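Local coordinates for uncharacterized protein Cgl0159 (Corynebacterium glutamicum, PDB 3FOK) that is of unknown function but has the TIM-barrel fold shared by many enzymes, at residues K30-R35 with K107-S112; I46-H51 with G269-R274; I78-P83 with G102-K107. All blocks are in the same frame, centred on the assembly; numbering follows the deposited sequence.

Overall arrangement
From the N terminus, the segment after helix 23-30 comes first, and contact 1 closes a loop of 71 residues by bringing 30-35 against the start of strand 108-112. Within that loop lie strand 44-48 and helix 69-81. Contact 3 closes a much shorter loop of 18 residues, 78-83 with 102-107, within the spans of both contact 1 and contact 2, and shares K107 with contact 1. Contact 2 crosses contact 1: its segment 46-51 lies inside that loop, while 269-274 comes 218 residues later, so that the contact joins the first barrel strand to the last. S112 and D50 touch between contacts 1 and 2, and R33 and D106 form a salt bridge between contacts 1 and 3.

Contact 1: residues K30-R35 with K107-S112; sequences KQRRKR and KIVVGS
This is a mainly polar contact at the N-terminal end of a barrel strand, where the extended segment after helix 23-30 lies beside the start of strand 108-112. Two arginines, R32 and R35, carry it. R32 has CG anti to its backbone N (chi1 179°) and a chain bent at chi3, which lays the guanidinium next to the strand. R32 NH1 donates to K107 O at 2.9 Å; the bond is bent, 142° at the hydrogen, and although the acceptor lies in the guanidinium plane, the donor stands above the carbonyl plane. V109 CG2, 3.4 Å from R32 NH1, and K34 CG lie over opposite faces of the group, both offset toward its rim. NH1 also bonds L104 O, while R32 NH2 forms a salt bridge with D143 and a hydrogen bond to G141 O.

In the TIM barrel, 108-112 runs parallel between strands 87-90 and 144-151, so R32 links the N-terminal segment to two adjoining strand starts. R35 works differently: its CG occupies the crowded position between backbone N and carbonyl carbon (chi1 50°), and the chain crosses I108 at about a right angle. R35 NE comes 3.6 Å from I108 CD1, and I108 CG1 lies over one guanidinium face, offset toward the rim. Salt bridges join R35 to D86, just ahead of strand 87-90, and R33 to D106.

Contact 2: residues I46-H51 with G269-R274; sequences IVAADH and GLTVGR
H51 and R274 meet with their chains crossing at about a right angle and their ring and guanidinium planes turned 44° apart, beyond the ends of two paired strands. R274 is bent at both chi2 and chi3, so that its CG, CD and NE bend round the NE2 corner of the imidazole. R274 NE lies 3.1 Å from H51 NE2, near the ring plane, but the angle is too poor for a hydrogen bond; R274 CD is 3.3 Å from H51 NE2. D50 OD2 lies above one face of the ring, offset toward its rim.

Earlier along both segments, strands 44-48 and 267-272 run parallel, their short segments 19° apart with axes 4.6 Å from each other at closest approach. They are the first and last strands of the TIM barrel, and their pairing closes the cylinder. I46 N donates to L270 O at 2.8 Å and A48 N to V272 O at 2.9 Å, both nearly straight at the hydrogen; the intervening bond from V272 N to I46 O is weak. The CA-H of T271 also points at I46 O, and that of V47 at V272 O.

I46 and T271 put their side chains on one face of the sheet, with I46 CB and T271 OG1 4.0 Å apart, and both touch L89 of strand 87-90. V47 and V272 occupy the other face, where V47 packs on M76 and A79 of helix 69-81. The G273 backbone comes close to A48 O and the CE1 corner of H51, leaving no room for a CB there.

Contact 3: residues I78-P83 with G102-K107; sequences IALSRP and GLLDDK
A bend at chi2 (-69°), after a chi1 of -64° that sets CG anti to the carbonyl carbon, turns the K107 chain toward the end of helix 69-81; the outer torsions are extended and carry the amine to L80 O. K107 NZ donates to L80 O at 2.8 Å, with the donor in the carbonyl plane on a lone pair. V85 O takes a second bond from NZ, so the ammonium spans two backbone carbonyls where the chain leaves the helix.

L80 supplies the apolar half. Its chi1 of -69° places CG anti to the carbonyl carbon, beside the backbone N, and with chi2 extended L80 CD1 reaches L104 CD1 at 3.9 Å, the two side chains crossing obliquely. L80 CD1 also lies 3.7 Å from L103 O and 4.4 Å from L103 CB. G102 ends helix 92-100 in a Schellman motif, its phi positive, and a type II turn from L104 to K107 brings the chain round to the next strand.

L104 packs on I95, L98 and A99 of helix 92-100, while A79 and R82 contact V288 of helix 284-295. The contact thus joins the C-terminal end of helix 69-81 to the connection between helix 92-100 and strand 108-112.

Contact 1: residues K30-R35 with K107-S112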
loop_
_atom_site.group_PDB
_atom_site.type_symbol
_atom_site.label_atom_id
_atom_site.label_comp_id
_atom_site.label_asym_id
_atom_site.label_seq_id
_atom_site.Cartn_x
_atom_site.Cartn_y
_atom_site.Cartn_z
ATOM N N LYS A 30 -22.730 -0.902 -25.782
ATOM C CA LYS A 30 -22.330 -2.166 -26.383
ATOM C C LYS A 30 -22.988 -2.467 -27.731
ATOM O O LYS A 30 -22.459 -3.255 -28.518
ATOM C CB LYS A 30 -22.581 -3.303 -25.388
ATOM C CG LYS A 30 -21.776 -3.134 -24.101
ATOM C CD LYS A 30 -22.009 -4.265 -23.105
ATOM C CE LYS A 30 -21.135 -4.079 -21.867
ATOM N NZ LYS A 30 -21.289 -5.194 -20.888
ATOM N N GLN A 31 -24.130 -1.843 -28.002
ATOM C CA GLN A 31 -24.823 -2.049 -29.272
ATOM C C GLN A 31 -24.221 -1.139 -30.334
ATOM O O GLN A 31 -24.620 -1.144 -31.495
ATOM C CB GLN A 31 -26.313 -1.760 -29.107
ATOM C CG GLN A 31 -27.072 -2.903 -28.465
ATOM C CD GLN A 31 -28.463 -2.506 -28.024
ATOM O OE1 GLN A 31 -29.085 -1.616 -28.610
ATOM N NE2 GLN A 31 -28.968 -3.179 -26.993
ATOM N N ARG A 32 -23.241 -0.362 -29.899
ATOM C CA ARG A 32 -22.512 0.585 -30.728
ATOM C C ARG A 32 -21.816 -0.102 -31.904
ATOM O O ARG A 32 -21.216 -1.163 -31.746
ATOM C CB ARG A 32 -21.481 1.285 -29.838
ATOM C CG ARG A 32 -20.589 2.305 -30.493
ATOM C CD ARG A 32 -19.722 2.959 -29.422
ATOM N NE ARG A 32 -18.529 2.187 -29.092
ATOM C CZ ARG A 32 -17.380 2.296 -29.748
ATOM N NH1 ARG A 32 -17.279 3.144 -30.761
ATOM N NH2 ARG A 32 -16.332 1.565 -29.396
ATOM N N ARG A 33 -21.905 0.506 -33.083
ATOM C CA ARG A 33 -21.261 -0.035 -34.275
ATOM C C ARG A 33 -19.776 0.275 -34.186
ATOM O O ARG A 33 -19.384 1.442 -34.127
ATOM C CB ARG A 33 -21.833 0.616 -35.530
ATOM C CG ARG A 33 -23.266 0.236 -35.828
ATOM C CD ARG A 33 -23.336 -0.739 -36.991
ATOM N NE ARG A 33 -22.650 -0.219 -38.175
ATOM C CZ ARG A 33 -22.859 0.990 -38.693
ATOM N NH1 ARG A 33 -23.734 1.821 -38.135
ATOM N NH2 ARG A 33 -22.194 1.371 -39.776
ATOM N N LYS A 34 -18.949 -0.764 -34.181
ATOM C CA LYS A 34 -17.511 -0.567 -34.083
ATOM C C LYS A 34 -16.822 -0.532 -35.440
ATOM O O LYS A 34 -17.386 -0.963 -36.446
ATOM C CB LYS A 34 -16.903 -1.658 -33.205
ATOM C CG LYS A 34 -17.416 -1.604 -31.777
ATOM C CD LYS A 34 -17.044 -2.838 -30.984
ATOM C CE LYS A 34 -17.744 -2.828 -29.637
ATOM N NZ LYS A 34 -19.221 -2.664 -29.792
ATOM N N ARG A 35 -15.605 0.001 -35.459
ATOM C CA ARG A 35 -14.825 0.107 -36.683
ATOM C C ARG A 35 -13.370 -0.237 -36.418
ATOM O O ARG A 35 -12.948 -0.350 -35.267
ATOM C CB ARG A 35 -14.901 1.528 -37.246
ATOM C CG ARG A 35 -14.603 2.612 -36.227
ATOM C CD ARG A 35 -14.145 3.900 -36.888
ATOM N NE ARG A 35 -12.740 3.837 -37.282
ATOM C CZ ARG A 35 -12.085 4.824 -37.890
ATOM N NH1 ARG A 35 -12.705 5.959 -38.185
ATOM N NH2 ARG A 35 -10.800 4.684 -38.189
ATOM N N LYS A 107 -17.202 5.163 -34.617
ATOM C CA LYS A 107 -16.230 6.132 -34.143
ATOM C C LYS A 107 -15.232 5.450 -33.223
ATOM O O LYS A 107 -15.473 4.348 -32.727
ATOM C CB LYS A 107 -16.928 7.277 -33.399
ATOM C CG LYS A 107 -17.868 8.115 -34.271
ATOM C CD LYS A 107 -17.116 8.956 -35.297
ATOM C CE LYS A 107 -18.082 9.788 -36.132
ATOM N NZ LYS A 107 -17.389 10.741 -37.048
ATOM N N ILE A 108 -14.102 6.112 -33.015
ATOM C CA ILE A 108 -13.056 5.599 -32.152
ATOM C C ILE A 108 -13.197 6.257 -30.791
ATOM O O ILE A 108 -13.200 7.482 -30.686
ATOM C CB ILE A 108 -11.666 5.921 -32.727
ATOM C CG1 ILE A 108 -11.445 5.122 -34.011
ATOM C CG2 ILE A 108 -10.582 5.617 -31.693
ATOM C CD1 ILE A 108 -11.595 3.622 -33.828
ATOM N N VAL A 109 -13.326 5.445 -29.749
ATOM C CA VAL A 109 -13.459 5.986 -28.405
ATOM C C VAL A 109 -12.155 5.818 -27.637
ATOM O O VAL A 109 -11.654 4.698 -27.485
ATOM C CB VAL A 109 -14.565 5.281 -27.604
ATOM C CG1 VAL A 109 -14.830 6.057 -26.322
ATOM C CG2 VAL A 109 -15.825 5.164 -28.437
ATOM N N VAL A 110 -11.610 6.933 -27.163
ATOM C CA VAL A 110 -10.376 6.910 -26.390
ATOM C C VAL A 110 -10.729 7.304 -24.962
ATOM O O VAL A 110 -11.351 8.345 -24.732
ATOM C CB VAL A 110 -9.342 7.917 -26.929
ATOM C CG1 VAL A 110 -7.997 7.702 -26.238
ATOM C CG2 VAL A 110 -9.198 7.765 -28.431
ATOM N N GLY A 111 -10.340 6.474 -24.002
ATOM C CA GLY A 111 -10.648 6.790 -22.624
ATOM C C GLY A 111 -9.456 7.288 -21.839
ATOM O O GLY A 111 -8.389 6.672 -21.839
ATOM N N SER A 112 -9.654 8.421 -21.173
ATOM C CA SER A 112 -8.633 9.049 -20.344
ATOM C C SER A 112 -8.613 8.303 -19.013
ATOM O O SER A 112 -9.645 8.143 -18.373
ATOM C CB SER A 112 -8.987 10.525 -20.128
ATOM O OG SER A 112 -8.066 11.156 -19.261
#

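Contact 2: residues I46-H51 with G269-R274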
loop_
_atom_site.group_PDB
_atom_site.type_symbol
_atom_site.label_atom_id
_atom_site.label_comp_id
_atom_site.label_asym_id
_atom_site.label_seq_id
_atom_site.Cartn_x
_atom_site.Cartn_y
_atom_site.Cartn_z
ATOM N N ILE A 46 -8.732 12.512 -33.783
ATOM C CA ILE A 46 -9.566 12.405 -32.596
ATOM C C ILE A 46 -9.735 13.731 -31.860
ATOM O O ILE A 46 -8.767 14.471 -31.664
ATOM C CB ILE A 46 -8.963 11.352 -31.645
ATOM C CG1 ILE A 46 -9.104 9.969 -32.283
ATOM C CG2 ILE A 46 -9.639 11.410 -30.278
ATOM C CD1 ILE A 46 -8.389 8.871 -31.544
ATOM N N VAL A 47 -10.968 14.027 -31.457
ATOM C CA VAL A 47 -11.246 15.260 -30.734
ATOM C C VAL A 47 -11.258 14.966 -29.234
ATOM O O VAL A 47 -11.945 14.056 -28.774
ATOM C CB VAL A 47 -12.598 15.865 -31.154
ATOM C CG1 VAL A 47 -12.665 17.312 -30.705
ATOM C CG2 VAL A 47 -12.772 15.765 -32.664
ATOM N N ALA A 48 -10.495 15.749 -28.480
ATOM C CA ALA A 48 -10.365 15.561 -27.038
ATOM C C ALA A 48 -11.213 16.480 -26.163
ATOM O O ALA A 48 -11.361 17.672 -26.444
ATOM C CB ALA A 48 -8.901 15.702 -26.648
ATOM N N ALA A 49 -11.740 15.917 -25.080
ATOM C CA ALA A 49 -12.566 16.666 -24.142
ATOM C C ALA A 49 -12.494 16.081 -22.733
ATOM O O ALA A 49 -13.505 15.984 -22.043
ATOM C CB ALA A 49 -14.013 16.692 -24.625
ATOM N N ASP A 50 -11.299 15.702 -22.296
ATOM C CA ASP A 50 -11.139 15.134 -20.960
ATOM C C ASP A 50 -10.569 16.144 -19.963
ATOM O O ASP A 50 -10.163 15.773 -18.857
ATOM C CB ASP A 50 -10.237 13.888 -20.995
ATOM C CG ASP A 50 -8.824 14.195 -21.452
ATOM O OD1 ASP A 50 -7.913 13.411 -21.119
ATOM O OD2 ASP A 50 -8.622 15.209 -22.151
ATOM N N HIS A 51 -10.555 17.418 -20.349
ATOM C CA HIS A 51 -10.015 18.473 -19.496
ATOM C C HIS A 51 -10.828 18.798 -18.236
ATOM O O HIS A 51 -10.263 18.953 -17.152
ATOM C CB HIS A 51 -9.839 19.764 -20.301
ATOM C CG HIS A 51 -9.275 19.554 -21.667
ATOM N ND1 HIS A 51 -9.980 18.937 -22.678
ATOM C CD2 HIS A 51 -8.074 19.894 -22.201
ATOM C CE1 HIS A 51 -9.242 18.906 -23.774
ATOM N NE2 HIS A 51 -8.082 19.481 -23.509
ATOM N N GLY A 269 -1.466 11.237 -37.073
ATOM C CA GLY A 269 -2.640 12.084 -37.015
ATOM C C GLY A 269 -2.710 13.099 -35.894
ATOM O O GLY A 269 -1.688 13.548 -35.371
ATOM N N LEU A 270 -3.939 13.449 -35.526
ATOM C CA LEU A 270 -4.205 14.442 -34.490
ATOM C C LEU A 270 -5.146 13.970 -33.379
ATOM O O LEU A 270 -6.012 13.118 -33.590
ATOM C CB LEU A 270 -4.826 15.689 -35.129
ATOM C CG LEU A 270 -4.014 16.907 -35.579
ATOM C CD1 LEU A 270 -2.663 16.509 -36.122
ATOM C CD2 LEU A 270 -4.827 17.659 -36.625
ATOM N N THR A 271 -4.960 14.548 -32.196
ATOM C CA THR A 271 -5.799 14.296 -31.027
ATOM C C THR A 271 -5.831 15.663 -30.358
ATOM O O THR A 271 -5.131 15.917 -29.373
ATOM C CB THR A 271 -5.192 13.254 -30.062
ATOM O OG1 THR A 271 -5.124 11.977 -30.711
ATOM C CG2 THR A 271 -6.064 13.118 -28.818
ATOM N N VAL A 272 -6.644 16.544 -30.933
ATOM C CA VAL A 272 -6.780 17.921 -30.480
ATOM C C VAL A 272 -8.119 18.209 -29.814
ATOM O O VAL A 272 -9.145 17.644 -30.189
ATOM C CB VAL A 272 -6.594 18.878 -31.677
ATOM C CG1 VAL A 272 -6.822 20.315 -31.249
ATOM C CG2 VAL A 272 -5.199 18.703 -32.255
ATOM N N GLY A 273 -8.103 19.110 -28.835
ATOM C CA GLY A 273 -9.325 19.453 -28.135
ATOM C C GLY A 273 -9.608 20.942 -28.027
ATOM O O GLY A 273 -10.377 21.494 -28.817
ATOM N N ARG A 274 -8.985 21.588 -27.044
ATOM C CA ARG A 274 -9.171 23.014 -26.784
ATOM C C ARG A 274 -9.315 23.896 -28.034
ATOM O O ARG A 274 -10.225 24.716 -28.118
ATOM C CB ARG A 274 -8.010 23.547 -25.931
ATOM C CG ARG A 274 -7.637 22.697 -24.701
ATOM C CD ARG A 274 -6.372 21.857 -24.943
ATOM N NE ARG A 274 -6.581 20.745 -25.875
ATOM C CZ ARG A 274 -5.614 19.966 -26.342
ATOM N NH1 ARG A 274 -4.365 20.168 -25.980
ATOM N NH2 ARG A 274 -5.900 18.977 -27.164
#

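Contact 3: residues I78-P83 with G102-K107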
loop_
_atom_site.group_PDB
_atom_site.type_symbol
_atom_site.label_atom_id
_atom_site.label_comp_id
_atom_site.label_asym_id
_atom_site.label_seq_id
_atom_site.Cartn_x
_atom_site.Cartn_y
_atom_site.Cartn_z
ATOM N N ILE A 78 -21.141 18.273 -32.900
ATOM C CA ILE A 78 -20.846 18.931 -34.166
ATOM C C ILE A 78 -19.561 18.358 -34.751
ATOM O O ILE A 78 -19.526 17.938 -35.909
ATOM C CB ILE A 78 -20.679 20.454 -33.976
ATOM C CG1 ILE A 78 -22.025 21.079 -33.600
ATOM C CG2 ILE A 78 -20.129 21.085 -35.249
ATOM C CD1 ILE A 78 -21.954 22.565 -33.313
ATOM N N ALA A 79 -18.506 18.343 -33.942
ATOM C CA ALA A 79 -17.220 17.819 -34.378
ATOM C C ALA A 79 -17.362 16.393 -34.910
ATOM O O ALA A 79 -16.856 16.071 -35.982
ATOM C CB ALA A 79 -16.228 17.850 -33.225
ATOM N N LEU A 80 -18.063 15.543 -34.163
ATOM C CA LEU A 80 -18.261 14.152 -34.559
ATOM C C LEU A 80 -19.094 13.981 -35.822
ATOM O O LEU A 80 -19.016 12.945 -36.481
ATOM C CB LEU A 80 -18.918 13.357 -33.425
ATOM C CG LEU A 80 -18.100 13.081 -32.162
ATOM C CD1 LEU A 80 -18.939 12.264 -31.188
ATOM C CD2 LEU A 80 -16.821 12.332 -32.523
ATOM N N SER A 81 -19.896 14.986 -36.158
ATOM C CA SER A 81 -20.740 14.900 -37.345
ATOM C C SER A 81 -19.983 15.265 -38.616
ATOM O O SER A 81 -20.386 14.892 -39.717
ATOM C CB SER A 81 -21.954 15.817 -37.201
ATOM O OG SER A 81 -21.565 17.177 -37.233
ATOM N N ARG A 82 -18.886 15.998 -38.462
ATOM C CA ARG A 82 -18.091 16.414 -39.610
ATOM C C ARG A 82 -17.311 15.240 -40.182
ATOM O O ARG A 82 -16.732 14.445 -39.439
ATOM C CB ARG A 82 -17.116 17.517 -39.203
ATOM C CG ARG A 82 -17.770 18.660 -38.450
ATOM C CD ARG A 82 -18.945 19.221 -39.221
ATOM N NE ARG A 82 -18.542 19.725 -40.530
ATOM C CZ ARG A 82 -19.374 20.285 -41.402
ATOM N NH1 ARG A 82 -20.660 20.412 -41.107
ATOM N NH2 ARG A 82 -18.918 20.722 -42.567
ATOM N N PRO A 83 -17.296 15.102 -41.515
ATOM C CA PRO A 83 -16.553 13.989 -42.107
ATOM C C PRO A 83 -15.074 14.146 -41.776
ATOM O O PRO A 83 -14.561 15.267 -41.721
ATOM C CB PRO A 83 -16.841 14.139 -43.599
ATOM C CG PRO A 83 -17.006 15.622 -43.757
ATOM C CD PRO A 83 -17.863 15.971 -42.561
ATOM N N GLY A 102 -26.315 8.230 -28.601
ATOM C CA GLY A 102 -26.160 7.477 -29.833
ATOM C C GLY A 102 -25.285 8.131 -30.890
ATOM O O GLY A 102 -25.499 7.928 -32.079
ATOM N N LEU A 103 -24.287 8.899 -30.469
ATOM C CA LEU A 103 -23.398 9.584 -31.406
ATOM C C LEU A 103 -22.043 8.901 -31.610
ATOM O O LEU A 103 -21.141 9.486 -32.209
ATOM C CB LEU A 103 -23.148 11.017 -30.927
ATOM C CG LEU A 103 -24.374 11.840 -30.526
ATOM C CD1 LEU A 103 -23.918 13.181 -29.973
ATOM C CD2 LEU A 103 -25.286 12.031 -31.725
ATOM N N LEU A 104 -21.896 7.669 -31.134
ATOM C CA LEU A 104 -20.618 6.975 -31.253
ATOM C C LEU A 104 -20.549 5.753 -32.170
ATOM O O LEU A 104 -19.704 4.880 -31.969
ATOM C CB LEU A 104 -20.114 6.594 -29.853
ATOM C CG LEU A 104 -19.386 7.672 -29.035
ATOM C CD1 LEU A 104 -20.010 9.034 -29.249
ATOM C CD2 LEU A 104 -19.416 7.287 -27.563
ATOM N N ASP A 105 -21.422 5.684 -33.172
ATOM C CA ASP A 105 -21.395 4.562 -34.108
ATOM C C ASP A 105 -20.284 4.801 -35.117
ATOM O O ASP A 105 -20.169 5.896 -35.665
ATOM C CB ASP A 105 -22.720 4.434 -34.863
ATOM C CG ASP A 105 -23.862 3.997 -33.974
ATOM O OD1 ASP A 105 -23.696 3.000 -33.244
ATOM O OD2 ASP A 105 -24.930 4.643 -34.020
ATOM N N ASP A 106 -19.467 3.781 -35.362
ATOM C CA ASP A 106 -18.369 3.890 -36.318
ATOM C C ASP A 106 -17.336 4.930 -35.914
ATOM O O ASP A 106 -16.673 5.521 -36.765
ATOM C CB ASP A 106 -18.906 4.242 -37.707
ATOM C CG ASP A 106 -19.586 3.069 -38.383
ATOM O OD1 ASP A 106 -20.314 3.303 -39.373
ATOM O OD2 ASP A 106 -19.385 1.915 -37.938
ATOM N N LYS A 107 -17.202 5.163 -34.617
ATOM C CA LYS A 107 -16.230 6.132 -34.143
ATOM C C LYS A 107 -15.232 5.450 -33.223
ATOM O O LYS A 107 -15.473 4.348 -32.727
ATOM C CB LYS A 107 -16.928 7.277 -33.399
ATOM C CG LYS A 107 -17.868 8.115 -34.271
ATOM C CD LYS A 107 -17.116 8.956 -35.297
ATOM C CE LYS A 107 -18.082 9.788 -36.132
ATOM N NZ LYS A 107 -17.389 10.741 -37.048
#